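Local coordinates for pathogenicity island protein (Staphylococcus aureus subsp. aureus, PDB 3HL6) that is of unknown function, is encoded by a staphylococcal pathogenicity island and forms a two-chain assembly in the crystal, at residues I80-G85 and L98-M103. Sequence-based numbering, arbitrary orientation.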
# COMPACT_ATOMS: atom_id res chain seq x y z
N ILE B 80 -0.14 -2.30 4.51
CA ILE B 80 -0.88 -2.23 3.25
C ILE B 80 -2.37 -2.15 3.53
O ILE B 80 -3.12 -1.45 2.84
CB ILE B 80 -0.52 -3.42 2.34
CG1 ILE B 80 1.00 -3.55 2.27
CG2 ILE B 80 -1.07 -3.26 0.93
CD1 ILE B 80 1.47 -4.39 1.20
N ARG B 81 -2.79 -2.81 4.61
CA ARG B 81 -4.18 -2.92 4.92
C ARG B 81 -4.71 -1.65 5.52
O ARG B 81 -5.87 -1.33 5.31
CB ARG B 81 -4.41 -4.07 5.86
CG ARG B 81 -4.76 -5.36 5.14
CD ARG B 81 -4.99 -6.44 6.17
NE ARG B 81 -4.95 -7.79 5.61
CZ ARG B 81 -4.56 -8.88 6.29
NH1 ARG B 81 -4.16 -8.76 7.56
NH2 ARG B 81 -4.56 -10.08 5.70
N SER B 82 -3.87 -0.92 6.27
CA SER B 82 -4.22 0.43 6.69
C SER B 82 -4.32 1.38 5.52
O SER B 82 -4.96 2.44 5.61
CB SER B 82 -3.22 0.95 7.69
OG SER B 82 -3.31 0.23 8.92
N ILE B 83 -3.69 1.04 4.40
CA ILE B 83 -3.77 1.95 3.26
C ILE B 83 -5.14 1.80 2.60
O ILE B 83 -5.89 2.78 2.46
CB ILE B 83 -2.66 1.71 2.22
CG1 ILE B 83 -1.27 1.98 2.80
CG2 ILE B 83 -2.86 2.62 1.02
CD1 ILE B 83 -0.24 2.16 1.75
N GLU B 84 -5.48 0.57 2.25
CA GLU B 84 -6.84 0.25 1.82
C GLU B 84 -7.90 0.65 2.87
O GLU B 84 -8.92 1.27 2.56
CB GLU B 84 -6.91 -1.24 1.44
CG GLU B 84 -5.81 -1.62 0.41
CD GLU B 84 -6.21 -2.81 -0.49
OE1 GLU B 84 -7.01 -3.65 -0.03
OE2 GLU B 84 -5.72 -2.90 -1.65
N GLY B 85 -7.64 0.33 4.12
CA GLY B 85 -8.63 0.57 5.15
C GLY B 85 -8.92 2.05 5.30
O GLY B 85 -10.04 2.44 5.61
N LEU B 98 -16.75 -1.07 9.20
CA LEU B 98 -16.13 -0.11 10.12
C LEU B 98 -15.08 0.73 9.39
O LEU B 98 -14.18 0.18 8.74
CB LEU B 98 -15.44 -0.85 11.24
CG LEU B 98 -16.28 -1.31 12.42
CD1 LEU B 98 -15.33 -1.78 13.55
CD2 LEU B 98 -17.22 -0.18 12.87
N SER B 99 -15.20 2.05 9.51
CA SER B 99 -14.12 2.93 9.16
C SER B 99 -12.89 2.62 10.01
O SER B 99 -12.99 1.96 11.05
CB SER B 99 -14.54 4.39 9.38
OG SER B 99 -14.52 4.72 10.75
N ILE B 100 -11.74 3.14 9.58
CA ILE B 100 -10.52 2.76 10.23
C ILE B 100 -10.49 3.28 11.67
O ILE B 100 -9.95 2.61 12.56
CB ILE B 100 -9.25 3.18 9.43
CG1 ILE B 100 -7.98 2.65 10.14
CG2 ILE B 100 -9.23 4.72 9.20
CD1 ILE B 100 -6.79 2.37 9.20
N SER B 101 -11.12 4.43 11.92
CA SER B 101 -11.18 4.95 13.28
C SER B 101 -12.03 4.08 14.21
O SER B 101 -11.59 3.72 15.32
CB SER B 101 -11.64 6.41 13.29
OG SER B 101 -10.78 7.17 12.48
N ASP B 102 -13.23 3.72 13.77
CA ASP B 102 -14.03 2.80 14.57
C ASP B 102 -13.39 1.43 14.70
O ASP B 102 -13.51 0.77 15.75
CB ASP B 102 -15.41 2.61 13.97
CG ASP B 102 -16.23 3.87 14.03
OD1 ASP B 102 -15.92 4.71 14.89
OD2 ASP B 102 -17.17 4.00 13.21
N MET B 103 -12.70 1.00 13.65
CA MET B 103 -11.94 -0.22 13.76
C MET B 103 -10.95 -0.13 14.91
O MET B 103 -10.81 -1.10 15.68
CB MET B 103 -11.23 -0.55 12.48
CG MET B 103 -10.56 -1.91 12.57
SD MET B 103 -11.72 -3.28 12.65
CE MET B 103 -10.63 -4.69 12.84
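Ile100, in the first turn of helix 100-109, reaches across to Ser82 and Gly85 on one face of helix 77-88. The contact is small and buries 123 Å² in all. It is made by van der Waals packing of one branched side chain against a helix flank. With chi1 at -176° and the next torsion also extended (151°), the CG1 branch of Ile100 carries CD1 out to helix 77-88. There Ile100 CD1 lies 4.0 Å from Ser82 O and 4.1 Å from Ser82 CB. Closer to its own backbone, Ile100 CB sits 4.0 Å from Gly85 O. Gly85 has no side chain, and Gly85 CA and Ile100 CA, 5.8 Å apart, are the closest CA pair of the two segments. Ile100 CD1 also lies 4.1 Å from Ser82 OG, but this hydroxyl has its polar partner in Gln161 O, to which it is hydrogen-bonded.

All three touching residues are buried. The side of Ser99 is looser. Its CB points away from helix 77-88, and the residue is exposed. Ser99 is the N-cap of helix 100-109: Asp102 N donates to Ser99 OG in a nearly straight (175°) but weak bond of 3.4 Å.

The contact joins the two helices that flank the antiparallel hairpin of strands 90-92 and 96-98. Tyr90 of that hairpin packs against both Ser82 and Ile100. Leu162 of helix 152-163 and Ile166 just beyond it also touch Ile100, while Ala14 of helix 13-30 meets Ser82. Elsewhere on helix 77-88, Ile83 packs on Ile83 of the second subunit, so the helix also belongs to the dimer interface.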